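Local coordinates for succinate-semialdehyde dehydrogenase (Streptococcus pyogenes MGAS1882, PDB 4OGD), which oxidises succinic semialdehyde to succinate with NADP+ as cofactor, as a dimeric member of the aldehyde dehydrogenase family, at residues Leu239-Trp244 against Gln397-Ala402; Tyr252-Tyr257 against Thr264-Phe269; Leu350-Asp353 against Tyr357-Glu360. All blocks are in the same frame, centred on the assembly; numbering follows the deposited sequence.

Interaction 1. Residues Leu239-Trp244 against Gln397-Ala402; sequences LDDADW and QEHAKA
L239 lays a methyl over one face of the H399 imidazole. Its CD1 is 3.7 Å from the ring centroid, in a CH-pi contact. Within the ring, the closest atom to L239 CD1 is H399 NE2, at 3.5 Å, so the methyl sits off centre toward the rim.

D240 comes next and reaches the same ring at its edge. D240 OD1 is 3.5 Å from H399 CE1, near the ring plane, with its carboxylate steeply inclined to the ring. This carboxylate probably favours positive charge on the imidazole.

D241 makes the polar bond. H399 ND1 donates to D241 OD2 at 2.7 Å, with a nearly straight N-H...O angle of 166°. The oxygen lies in the ring plane and is met on its syn side, although H399 ND1 stands 33° out of the carboxylate plane. The chi1 of 54° sets D241 CG between its own N and C, which turns the carboxylate to the histidine. D241 OD1 is held by S394, and H399 NE2 by E374, so both ring nitrogens are engaged.

L239 to A242 form a type I turn. The turn leads from strand 235-238 into helix 244-256, packs beside strand 391-393 and meets the first turn of helix 397-406, where Q397 and K401 touch the second subunit.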
ATOM      1  N   LEU A 239      28.871 -16.501   8.469  1.00  8.53           N
ATOM      2  CA  LEU A 239      30.082 -15.765   8.103  1.00 10.09           C
ATOM      3  C   LEU A 239      31.342 -16.429   8.642  1.00 12.01           C
ATOM      4  O   LEU A 239      31.282 -17.372   9.446  1.00 12.87           O
ATOM      5  CB  LEU A 239      30.008 -14.308   8.575  1.00 12.37           C
ATOM      6  CG  LEU A 239      28.817 -13.509   8.041  1.00 12.16           C
ATOM      7  CD1 LEU A 239      28.959 -12.035   8.370  1.00  9.64           C
ATOM      8  CD2 LEU A 239      28.695 -13.708   6.545  1.00 13.36           C
ATOM      9  N   ASP A 240      32.488 -15.927   8.190  1.00 12.44           N
ATOM     10  CA  ASP A 240      33.773 -16.532   8.533  1.00 11.60           C
ATOM     11  C   ASP A 240      34.148 -16.415  10.011  1.00 15.82           C
ATOM     12  O   ASP A 240      35.088 -17.067  10.475  1.00 18.02           O
ATOM     13  CB  ASP A 240      34.892 -15.979   7.628  1.00 11.93           C
ATOM     14  CG  ASP A 240      35.066 -14.466   7.736  1.00 18.80           C
ATOM     15  OD1 ASP A 240      34.396 -13.815   8.564  1.00 18.39           O
ATOM     16  OD2 ASP A 240      35.896 -13.913   6.984  1.00 20.17           O
ATOM     17  N   ASP A 241      33.413 -15.587  10.749  1.00 13.62           N
ATOM     18  CA  ASP A 241      33.662 -15.399  12.179  1.00 13.32           C
ATOM     19  C   ASP A 241      32.472 -15.830  13.042  1.00 15.50           C
ATOM     20  O   ASP A 241      32.307 -15.357  14.168  1.00 15.63           O
ATOM     21  CB  ASP A 241      34.045 -13.946  12.482  1.00 14.82           C
ATOM     22  CG  ASP A 241      33.027 -12.949  11.968  1.00 14.43           C
ATOM     23  OD1 ASP A 241      31.937 -13.384  11.532  1.00 15.04           O
ATOM     24  OD2 ASP A 241      33.312 -11.728  12.001  1.00 14.53           O
ATOM     25  N   ALA A 242      31.644 -16.720  12.505  1.00 13.71           N
ATOM     26  CA  ALA A 242      30.500 -17.249  13.249  1.00 12.81           C
ATOM     27  C   ALA A 242      30.940 -17.971  14.518  1.00 15.98           C
ATOM     28  O   ALA A 242      31.985 -18.619  14.538  1.00 14.26           O
ATOM     29  CB  ALA A 242      29.684 -18.186  12.378  1.00 10.44           C
ATOM     30  N   ASP A 243      30.134 -17.848  15.568  1.00 13.40           N
ATOM     31  CA  ASP A 243      30.317 -18.636  16.785  1.00 17.70           C
ATOM     32  C   ASP A 243      29.578 -19.956  16.594  1.00 17.33           C
ATOM     33  O   ASP A 243      28.346 -19.991  16.602  1.00 16.69           O
ATOM     34  CB  ASP A 243      29.760 -17.872  17.993  1.00 17.18           C
ATOM     35  CG  ASP A 243      29.993 -18.597  19.318  1.00 22.42           C
ATOM     36  OD1 ASP A 243      29.848 -19.835  19.374  1.00 22.38           O
ATOM     37  OD2 ASP A 243      30.309 -17.914  20.315  1.00 24.04           O
ATOM     38  N   TRP A 244      30.329 -21.043  16.431  1.00 17.29           N
ATOM     39  CA  TRP A 244      29.746 -22.338  16.084  1.00 15.95           C
ATOM     40  C   TRP A 244      29.033 -23.037  17.245  1.00 17.51           C
ATOM     41  O   TRP A 244      28.172 -23.892  17.031  1.00 16.07           O
ATOM     42  CB  TRP A 244      30.810 -23.239  15.448  1.00 16.82           C
ATOM     43  CG  TRP A 244      31.040 -22.864  14.026  1.00 12.37           C
ATOM     44  CD1 TRP A 244      31.674 -21.744  13.567  1.00 14.44           C
ATOM     45  CD2 TRP A 244      30.583 -23.572  12.870  1.00 15.48           C
ATOM     46  NE1 TRP A 244      31.655 -21.723  12.191  1.00 15.34           N
ATOM     47  CE2 TRP A 244      30.991 -22.835  11.741  1.00 14.11           C
ATOM     48  CE3 TRP A 244      29.869 -24.758  12.679  1.00 12.82           C
ATOM     49  CZ2 TRP A 244      30.710 -23.250  10.438  1.00 14.25           C
ATOM     50  CZ3 TRP A 244      29.598 -25.172  11.388  1.00 14.05           C
ATOM     51  CH2 TRP A 244      30.017 -24.421  10.284  1.00 12.90           C
ATOM     52  N   GLN A 397      29.680  -7.785  15.814  1.00 15.16           N
ATOM     53  CA  GLN A 397      28.376  -7.142  15.630  1.00 15.26           C
ATOM     54  C   GLN A 397      28.334  -6.172  14.453  1.00 16.32           C
ATOM     55  O   GLN A 397      27.364  -6.164  13.689  1.00 14.96           O
ATOM     56  CB  GLN A 397      27.910  -6.464  16.918  1.00 13.75           C
ATOM     57  CG  GLN A 397      26.508  -5.887  16.831  1.00 18.07           C
ATOM     58  CD  GLN A 397      25.923  -5.613  18.196  1.00 19.22           C
ATOM     59  OE1 GLN A 397      25.469  -6.527  18.883  1.00 22.89           O
ATOM     60  NE2 GLN A 397      25.951  -4.352  18.608  1.00 19.95           N
ATOM     61  N   GLU A 398      29.381  -5.367  14.289  1.00 13.64           N
ATOM     62  CA  GLU A 398      29.428  -4.445  13.155  1.00 14.16           C
ATOM     63  C   GLU A 398      29.512  -5.182  11.816  1.00 12.21           C
ATOM     64  O   GLU A 398      28.911  -4.748  10.829  1.00 13.73           O
ATOM     65  CB  GLU A 398      30.557  -3.422  13.312  1.00 14.19           C
ATOM     66  CG  GLU A 398      30.255  -2.373  14.370  1.00 21.55           C
ATOM     67  CD  GLU A 398      28.968  -1.620  14.084  1.00 21.53           C
ATOM     68  OE1 GLU A 398      28.847  -1.041  12.984  1.00 27.90           O
ATOM     69  OE2 GLU A 398      28.071  -1.613  14.954  1.00 22.78           O
ATOM     70  N   HIS A 399      30.229  -6.306  11.802  1.00 11.31           N
ATOM     71  CA  HIS A 399      30.316  -7.179  10.624  1.00 12.27           C
ATOM     72  C   HIS A 399      28.930  -7.713  10.272  1.00 13.39           C
ATOM     73  O   HIS A 399      28.495  -7.653   9.112  1.00 12.06           O
ATOM     74  CB  HIS A 399      31.284  -8.338  10.921  1.00 12.11           C
ATOM     75  CG  HIS A 399      31.606  -9.207   9.736  1.00 12.44           C
ATOM     76  ND1 HIS A 399      32.349 -10.364   9.849  1.00 13.22           N
ATOM     77  CD2 HIS A 399      31.301  -9.086   8.421  1.00 14.15           C
ATOM     78  CE1 HIS A 399      32.479 -10.923   8.659  1.00 16.19           C
ATOM     79  NE2 HIS A 399      31.854 -10.166   7.774  1.00 12.52           N
ATOM     80  N   ALA A 400      28.233  -8.228  11.280  1.00 11.66           N
ATOM     81  CA  ALA A 400      26.888  -8.771  11.092  1.00 11.33           C
ATOM     82  C   ALA A 400      25.911  -7.722  10.561  1.00 10.89           C
ATOM     83  O   ALA A 400      25.142  -7.999   9.635  1.00 11.53           O
ATOM     84  CB  ALA A 400      26.372  -9.359  12.395  1.00 11.09           C
ATOM     85  N   LYS A 401      25.928  -6.532  11.157  1.00 11.96           N
ATOM     86  CA  LYS A 401      25.024  -5.455  10.744  1.00 10.55           C
ATOM     87  C   LYS A 401      25.320  -4.990   9.325  1.00 10.99           C
ATOM     88  O   LYS A 401      24.405  -4.653   8.573  1.00 11.50           O
ATOM     89  CB  LYS A 401      25.133  -4.268  11.701  1.00 12.91           C
ATOM     90  CG  LYS A 401      24.565  -4.535  13.076  1.00 12.11           C
ATOM     91  CD  LYS A 401      25.081  -3.519  14.088  1.00 14.50           C
ATOM     92  CE  LYS A 401      24.612  -2.113  13.767  1.00 14.08           C
ATOM     93  NZ  LYS A 401      25.206  -1.078  14.665  1.00 17.87           N
ATOM     94  N   ALA A 402      26.599  -4.971   8.962  1.00 12.22           N
ATOM     95  CA  ALA A 402      27.005  -4.496   7.643  1.00 11.50           C
ATOM     96  C   ALA A 402      26.545  -5.461   6.554  1.00 10.05           C
ATOM     97  O   ALA A 402      26.046  -5.041   5.508  1.00 12.79           O
ATOM     98  CB  ALA A 402      28.513  -4.297   7.589  1.00 12.23           C
TER

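Interaction 2. Residues Tyr252-Tyr257 against Thr264-Phe269; sequences YFSRLY and TSSKRF
R255 reaches from the last turn of helix 244-256 over the backbone of S265-K267. Its CB lies at the edge of the F269 ring, 4.3 Å from F269 CE2. CG is anti to the backbone N (chi1 -169°), and the chain then bends at chi2. CD thereby comes close to two oxygens, 3.4 Å from S266 O and 3.3 Å from S265 OG. NE is bonded to V365 O and makes a weak bond to a water that also reaches S266 O.

The contact belongs to a beta-alpha-beta unit, strand 235-238, helix 244-256 and strand 268-272. In aldehyde dehydrogenases the turn between this helix and strand carries the nucleophilic cysteine. Here the turn is closed by the main chain as well: S266 N donates to S254 O at 2.8 Å and 165°, with S266 at the centre of an inverse gamma turn.

At the tip, R255 NH1 donates to S265 OG at 2.9 Å, the oxygen lying 16° out of the guanidinium plane. K267 CG covers one face of that group, 3.6 Å from R255 NH1. The lysine's amine goes elsewhere, to E360. R255 NH2 bonds I361 O.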
ATOM      1  N   TYR A 252      17.975 -26.244  15.322  1.00 10.71           N
ATOM      2  CA  TYR A 252      16.741 -27.025  15.330  1.00 10.92           C
ATOM      3  C   TYR A 252      15.537 -26.099  15.175  1.00 12.77           C
ATOM      4  O   TYR A 252      14.696 -26.296  14.299  1.00 10.91           O
ATOM      5  CB  TYR A 252      16.613 -27.854  16.614  1.00 13.71           C
ATOM      6  CG  TYR A 252      15.563 -28.935  16.504  1.00 12.01           C
ATOM      7  CD1 TYR A 252      15.914 -30.236  16.179  1.00 12.91           C
ATOM      8  CD2 TYR A 252      14.217 -28.647  16.701  1.00  9.67           C
ATOM      9  CE1 TYR A 252      14.955 -31.231  16.065  1.00 13.75           C
ATOM     10  CE2 TYR A 252      13.250 -29.628  16.581  1.00 13.08           C
ATOM     11  CZ  TYR A 252      13.626 -30.917  16.267  1.00 12.42           C
ATOM     12  OH  TYR A 252      12.663 -31.894  16.152  1.00 12.35           O
ATOM     13  N   PHE A 253      15.473 -25.078  16.020  1.00 10.60           N
ATOM     14  CA  PHE A 253      14.410 -24.086  15.909  1.00 11.32           C
ATOM     15  C   PHE A 253      14.378 -23.459  14.521  1.00 11.98           C
ATOM     16  O   PHE A 253      13.309 -23.313  13.917  1.00 10.30           O
ATOM     17  CB  PHE A 253      14.583 -22.979  16.949  1.00  9.84           C
ATOM     18  CG  PHE A 253      13.755 -21.758  16.663  1.00 10.96           C
ATOM     19  CD1 PHE A 253      12.413 -21.718  17.009  1.00 11.03           C
ATOM     20  CD2 PHE A 253      14.312 -20.657  16.024  1.00 10.70           C
ATOM     21  CE1 PHE A 253      11.641 -20.601  16.728  1.00 12.56           C
ATOM     22  CE2 PHE A 253      13.545 -19.542  15.736  1.00 11.84           C
ATOM     23  CZ  PHE A 253      12.215 -19.510  16.088  1.00 12.45           C
ATOM     24  N   SER A 254      15.548 -23.093  14.014  1.00 10.24           N
ATOM     25  CA  SER A 254      15.598 -22.291  12.790  1.00  8.09           C
ATOM     26  C   SER A 254      14.957 -22.940  11.580  1.00  9.41           C
ATOM     27  O   SER A 254      14.394 -22.234  10.744  1.00  9.45           O
ATOM     28  CB  SER A 254      17.030 -21.860  12.471  1.00  9.79           C
ATOM     29  OG  SER A 254      17.483 -20.955  13.465  1.00 13.63           O
ATOM     30  N   ARG A 255      15.034 -24.265  11.476  1.00  8.95           N
ATOM     31  CA  ARG A 255      14.441 -24.948  10.325  1.00  9.67           C
ATOM     32  C   ARG A 255      13.271 -25.872  10.660  1.00  7.58           C
ATOM     33  O   ARG A 255      12.414 -26.117   9.809  1.00  9.93           O
ATOM     34  CB  ARG A 255      15.500 -25.710   9.511  1.00  8.41           C
ATOM     35  CG  ARG A 255      14.987 -26.224   8.153  1.00  9.35           C
ATOM     36  CD  ARG A 255      14.307 -25.109   7.352  1.00  9.49           C
ATOM     37  NE  ARG A 255      13.936 -25.551   6.011  1.00  8.61           N
ATOM     38  CZ  ARG A 255      12.729 -25.407   5.473  1.00  9.06           C
ATOM     39  NH1 ARG A 255      11.756 -24.816   6.158  1.00  8.37           N
ATOM     40  NH2 ARG A 255      12.493 -25.850   4.241  1.00 10.72           N
ATOM     41  N   LEU A 256      13.223 -26.376  11.894  1.00 10.70           N
ATOM     42  CA  LEU A 256      12.246 -27.402  12.251  1.00  9.27           C
ATOM     43  C   LEU A 256      11.083 -26.947  13.137  1.00 10.20           C
ATOM     44  O   LEU A 256      10.139 -27.701  13.351  1.00  9.72           O
ATOM     45  CB  LEU A 256      12.948 -28.619  12.870  1.00 10.57           C
ATOM     46  CG  LEU A 256      13.980 -29.289  11.958  1.00 12.13           C
ATOM     47  CD1 LEU A 256      14.588 -30.473  12.665  1.00 13.13           C
ATOM     48  CD2 LEU A 256      13.331 -29.747  10.669  1.00 11.28           C
ATOM     49  N   TYR A 257      11.142 -25.721  13.639  1.00  9.32           N
ATOM     50  CA  TYR A 257       9.998 -25.156  14.351  1.00  9.39           C
ATOM     51  C   TYR A 257       8.790 -25.156  13.418  1.00 10.26           C
ATOM     52  O   TYR A 257       8.910 -24.807  12.233  1.00  8.67           O
ATOM     53  CB  TYR A 257      10.331 -23.740  14.812  1.00  9.27           C
ATOM     54  CG  TYR A 257       9.180 -22.982  15.417  1.00 10.92           C
ATOM     55  CD1 TYR A 257       8.369 -22.180  14.623  1.00 14.41           C
ATOM     56  CD2 TYR A 257       8.925 -23.039  16.780  1.00 12.97           C
ATOM     57  CE1 TYR A 257       7.327 -21.479  15.154  1.00 16.30           C
ATOM     58  CE2 TYR A 257       7.868 -22.323  17.331  1.00 14.14           C
ATOM     59  CZ  TYR A 257       7.076 -21.549  16.504  1.00 14.90           C
ATOM     60  OH  TYR A 257       6.013 -20.831  17.000  1.00 20.09           O
ATOM     61  N   THR A 264       9.162 -17.465   7.532  1.00  6.80           N
ATOM     62  CA  THR A 264      10.504 -17.046   7.935  1.00  7.27           C
ATOM     63  C   THR A 264      11.369 -18.209   8.449  1.00  6.73           C
ATOM     64  O   THR A 264      12.314 -18.004   9.225  1.00  7.24           O
ATOM     65  CB  THR A 264      10.456 -15.938   9.020  1.00  7.50           C
ATOM     66  OG1 THR A 264       9.550 -16.325  10.061  1.00  8.60           O
ATOM     67  CG2 THR A 264      10.002 -14.611   8.421  1.00  8.05           C
ATOM     68  N   SER A 265      11.065 -19.429   8.015  1.00  6.82           N
ATOM     69  CA  SER A 265      11.940 -20.562   8.334  1.00  6.75           C
ATOM     70  C   SER A 265      13.304 -20.325   7.685  1.00  8.14           C
ATOM     71  O   SER A 265      13.407 -19.623   6.679  1.00  7.79           O
ATOM     72  CB  SER A 265      11.338 -21.872   7.829  1.00  8.25           C
ATOM     73  OG  SER A 265      11.979 -22.997   8.435  1.00  7.96           O
ATOM     74  N   SER A 266      14.358 -20.892   8.264  1.00  7.57           N
ATOM     75  CA  SER A 266      15.697 -20.697   7.712  1.00  7.87           C
ATOM     76  C   SER A 266      15.949 -21.692   6.583  1.00  9.41           C
ATOM     77  O   SER A 266      16.602 -22.715   6.780  1.00  8.84           O
ATOM     78  CB  SER A 266      16.737 -20.848   8.822  1.00  7.18           C
ATOM     79  OG  SER A 266      16.514 -19.862   9.824  1.00  9.88           O
ATOM     80  N   LYS A 267      15.433 -21.382   5.396  1.00  7.94           N
ATOM     81  CA  LYS A 267      15.311 -22.388   4.344  1.00  8.00           C
ATOM     82  C   LYS A 267      16.571 -22.594   3.517  1.00  7.91           C
ATOM     83  O   LYS A 267      16.798 -23.686   2.999  1.00 10.09           O
ATOM     84  CB  LYS A 267      14.115 -22.085   3.433  1.00  7.53           C
ATOM     85  CG  LYS A 267      12.813 -21.955   4.193  1.00  6.78           C
ATOM     86  CD  LYS A 267      11.609 -22.196   3.294  1.00  7.77           C
ATOM     87  CE  LYS A 267      10.290 -22.049   4.079  1.00  7.74           C
ATOM     88  NZ  LYS A 267       9.806 -20.618   4.120  1.00  8.76           N
ATOM     89  N   ARG A 268      17.383 -21.554   3.378  1.00  7.65           N
ATOM     90  CA  ARG A 268      18.640 -21.687   2.631  1.00  7.35           C
ATOM     91  C   ARG A 268      19.813 -21.367   3.534  1.00  8.70           C
ATOM     92  O   ARG A 268      20.081 -20.203   3.820  1.00  9.11           O
ATOM     93  CB  ARG A 268      18.669 -20.759   1.402  1.00  8.19           C
ATOM     94  CG  ARG A 268      17.587 -21.030   0.351  1.00  8.30           C
ATOM     95  CD  ARG A 268      17.732 -20.077  -0.851  1.00  8.24           C
ATOM     96  NE  ARG A 268      17.434 -18.704  -0.449  1.00  6.64           N
ATOM     97  CZ  ARG A 268      18.071 -17.629  -0.898  1.00  9.08           C
ATOM     98  NH1 ARG A 268      19.052 -17.745  -1.790  1.00  9.16           N
ATOM     99  NH2 ARG A 268      17.729 -16.434  -0.447  1.00  6.75           N
ATOM    100  N   PHE A 269      20.520 -22.398   3.983  1.00  7.77           N
ATOM    101  CA  PHE A 269      21.736 -22.177   4.736  1.00  9.15           C
ATOM    102  C   PHE A 269      22.854 -21.894   3.757  1.00  9.19           C
ATOM    103  O   PHE A 269      23.104 -22.691   2.860  1.00 10.74           O
ATOM    104  CB  PHE A 269      22.076 -23.406   5.576  1.00  8.28           C
ATOM    105  CG  PHE A 269      21.144 -23.616   6.736  1.00  9.61           C
ATOM    106  CD1 PHE A 269      21.208 -22.786   7.850  1.00  8.86           C
ATOM    107  CD2 PHE A 269      20.203 -24.639   6.716  1.00  9.64           C
ATOM    108  CE1 PHE A 269      20.354 -22.975   8.935  1.00  9.22           C
ATOM    109  CE2 PHE A 269      19.333 -24.830   7.805  1.00  9.42           C
ATOM    110  CZ  PHE A 269      19.415 -23.997   8.910  1.00  9.33           C
TER
HETATM  111  O   HOH W   1      17.054 -25.164   5.360  1.00  9.06           O
HETATM  112  O   HOH W   2      10.788 -23.243  10.859  1.00 11.08           O

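Interaction 3. Residues Leu350-Asp353 against Tyr357-Glu360; sequences LTKD and YYQE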
ATOM      1  N   LEU A 350      22.382 -27.975  -4.903  1.00 14.63           N
ATOM      2  CA  LEU A 350      21.423 -27.337  -5.793  1.00 11.86           C
ATOM      3  C   LEU A 350      22.154 -26.402  -6.755  1.00 12.53           C
ATOM      4  O   LEU A 350      22.918 -25.538  -6.329  1.00 13.93           O
ATOM      5  CB  LEU A 350      20.376 -26.548  -4.996  1.00 12.00           C
ATOM      6  CG  LEU A 350      19.398 -27.371  -4.147  1.00 13.75           C
ATOM      7  CD1 LEU A 350      18.734 -26.490  -3.093  1.00 14.09           C
ATOM      8  CD2 LEU A 350      18.335 -28.035  -5.011  1.00 14.01           C
ATOM      9  N   THR A 351      21.918 -26.587  -8.050  1.00 13.07           N
ATOM     10  CA  THR A 351      22.423 -25.668  -9.063  1.00 14.66           C
ATOM     11  C   THR A 351      21.271 -24.817  -9.587  1.00 14.43           C
ATOM     12  O   THR A 351      20.101 -25.121  -9.343  1.00 12.95           O
ATOM     13  CB  THR A 351      23.101 -26.427 -10.230  1.00 16.82           C
ATOM     14  OG1 THR A 351      22.142 -27.270 -10.882  1.00 16.57           O
ATOM     15  CG2 THR A 351      24.234 -27.281  -9.710  1.00 14.34           C
ATOM     16  N   LYS A 352      21.599 -23.760 -10.319  1.00 13.86           N
ATOM     17  CA  LYS A 352      20.584 -22.801 -10.752  1.00 13.41           C
ATOM     18  C   LYS A 352      19.549 -23.369 -11.717  1.00 17.68           C
ATOM     19  O   LYS A 352      18.437 -22.845 -11.821  1.00 18.01           O
ATOM     20  CB  LYS A 352      21.239 -21.568 -11.351  1.00 13.85           C
ATOM     21  CG  LYS A 352      21.956 -20.727 -10.334  1.00 12.18           C
ATOM     22  CD  LYS A 352      22.576 -19.527 -11.003  1.00 16.81           C
ATOM     23  CE  LYS A 352      23.398 -18.723 -10.034  1.00 20.89           C
ATOM     24  NZ  LYS A 352      24.053 -17.581 -10.735  1.00 21.12           N
ATOM     25  N   ASP A 353      19.909 -24.437 -12.418  1.00 16.44           N
ATOM     26  CA  ASP A 353      18.987 -25.072 -13.350  1.00 17.23           C
ATOM     27  C   ASP A 353      18.085 -26.077 -12.646  1.00 17.96           C
ATOM     28  O   ASP A 353      17.200 -26.666 -13.266  1.00 17.62           O
ATOM     29  CB  ASP A 353      19.764 -25.753 -14.473  1.00 21.83           C
ATOM     30  CG  ASP A 353      21.050 -26.370 -13.985  1.00 26.81           C
ATOM     31  OD1 ASP A 353      22.100 -26.125 -14.620  1.00 41.26           O
ATOM     32  OD2 ASP A 353      21.016 -27.086 -12.961  1.00 26.56           O
ATOM     33  N   TYR A 357      16.308 -24.820  -6.436  1.00 11.58           N
ATOM     34  CA  TYR A 357      17.230 -23.731  -6.099  1.00 11.44           C
ATOM     35  C   TYR A 357      16.468 -22.460  -5.733  1.00 11.25           C
ATOM     36  O   TYR A 357      16.906 -21.695  -4.873  1.00 10.81           O
ATOM     37  CB  TYR A 357      18.161 -23.439  -7.286  1.00 11.27           C
ATOM     38  CG  TYR A 357      19.369 -22.567  -6.977  1.00 12.12           C
ATOM     39  CD1 TYR A 357      19.278 -21.177  -6.987  1.00 12.59           C
ATOM     40  CD2 TYR A 357      20.607 -23.138  -6.712  1.00 10.99           C
ATOM     41  CE1 TYR A 357      20.391 -20.381  -6.723  1.00 12.11           C
ATOM     42  CE2 TYR A 357      21.721 -22.353  -6.449  1.00 11.27           C
ATOM     43  CZ  TYR A 357      21.606 -20.978  -6.452  1.00 11.57           C
ATOM     44  OH  TYR A 357      22.735 -20.219  -6.188  1.00 11.23           O
ATOM     45  N   TYR A 358      15.314 -22.258  -6.366  1.00 10.47           N
ATOM     46  CA  TYR A 358      14.554 -21.019  -6.217  1.00  9.81           C
ATOM     47  C   TYR A 358      13.165 -21.199  -5.601  1.00 10.68           C
ATOM     48  O   TYR A 358      12.395 -20.241  -5.548  1.00 11.69           O
ATOM     49  CB  TYR A 358      14.402 -20.322  -7.579  1.00 10.38           C
ATOM     50  CG  TYR A 358      15.707 -19.845  -8.173  1.00  9.38           C
ATOM     51  CD1 TYR A 358      16.354 -18.728  -7.660  1.00 10.42           C
ATOM     52  CD2 TYR A 358      16.288 -20.506  -9.250  1.00 11.82           C
ATOM     53  CE1 TYR A 358      17.552 -18.287  -8.202  1.00 10.63           C
ATOM     54  CE2 TYR A 358      17.481 -20.072  -9.795  1.00 11.01           C
ATOM     55  CZ  TYR A 358      18.102 -18.960  -9.273  1.00 10.37           C
ATOM     56  OH  TYR A 358      19.291 -18.529  -9.810  1.00 13.54           O
ATOM     57  N   GLN A 359      12.838 -22.405  -5.138  1.00  9.77           N
ATOM     58  CA  GLN A 359      11.496 -22.680  -4.606  1.00  9.84           C
ATOM     59  C   GLN A 359      11.470 -22.762  -3.093  1.00 10.61           C
ATOM     60  O   GLN A 359      12.377 -23.324  -2.486  1.00 13.67           O
ATOM     61  CB  GLN A 359      10.959 -24.006  -5.148  1.00 14.00           C
ATOM     62  CG  GLN A 359      10.567 -23.982  -6.603  1.00 14.92           C
ATOM     63  CD  GLN A 359       9.780 -25.215  -7.014  1.00 18.28           C
ATOM     64  OE1 GLN A 359       9.149 -25.884  -6.182  1.00 18.37           O
ATOM     65  NE2 GLN A 359       9.814 -25.526  -8.303  1.00 19.16           N
ATOM     66  N   GLU A 360      10.413 -22.229  -2.488  1.00 11.01           N
ATOM     67  CA  GLU A 360      10.194 -22.384  -1.050  1.00 10.88           C
ATOM     68  C   GLU A 360       9.636 -23.769  -0.747  1.00  9.77           C
ATOM     69  O   GLU A 360       8.621 -24.170  -1.322  1.00 10.16           O
ATOM     70  CB  GLU A 360       9.204 -21.321  -0.557  1.00  9.98           C
ATOM     71  CG  GLU A 360       8.762 -21.509   0.886  1.00 10.23           C
ATOM     72  CD  GLU A 360       7.746 -20.472   1.323  1.00 12.05           C
ATOM     73  OE1 GLU A 360       6.888 -20.101   0.496  1.00 12.81           O
ATOM     74  OE2 GLU A 360       7.815 -20.022   2.488  1.00  9.68           O
TER
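Y357 packs its side chain against the backbone of L350 and T351, with one ring face against the aliphatic chain of K352. Both segments belong to the connection between strands 345-348 and 365-371, parallel neighbours in the seven-stranded sheet of this aldehyde dehydrogenase fold. The connection folds back on itself near the surface, and Y357 is the buried one among the residues that touch.

Y357 CB is 3.3 Å from T351 O. Its CG stands anti to the backbone N (chi1 -166°), which sends the ring along the opposing chain. The carbonyl oxygen of L350 meets this ring at the edge, 3.4 Å from Y357 CD2. L350 CB also touches Y357 CD2, at 3.8 Å. K352 lies over a face: its CG is 4.0 Å from the Y357 centroid and 17° off the normal, a CH-pi contact. The lysine and tyrosine side chains run side by side in the same direction. Beyond the contact, Y369 on strand 365-371 bonds Y357 O through its hydroxyl and meets the Y357 ring edge-to-face.

Y358 follows and meets the same K352 CG with its hydroxyl. Its ring is placed with Y357 CD1 over the centre of one face, 3.3 Å above the plane. K352 O approaches the Y358 ring at its edge, near the plane. The Y358 hydroxyl is hydrogen-bonded to D383. The same Y358 OH also rests against the methylenes of the extended lysine, 3.5 Å from K352 CG and 3.6 Å from K352 CD.

How the interactions relate
Interaction 2 is a buried contact, interaction 1 is partly buried and interaction 3 lies at the surface. All three border the same seven-stranded sheet. Interactions 1 and 2 sit at the two ends of helix 244-256, with centres about 19 Å apart, and do not touch. Interaction 3 lies in the connection to strand 365-371, the neighbour of strand 268-272. It joins interaction 2 directly through a salt bridge, K267 NZ to E360 OE2 at 2.6 Å. The chemistry follows position: a histidine-carboxylate hydrogen bond with a methyl over the ring in 1, backbone, serine and arginine bonds with water in 2, and carbonyl and methylene packing on tyrosine rings in 3.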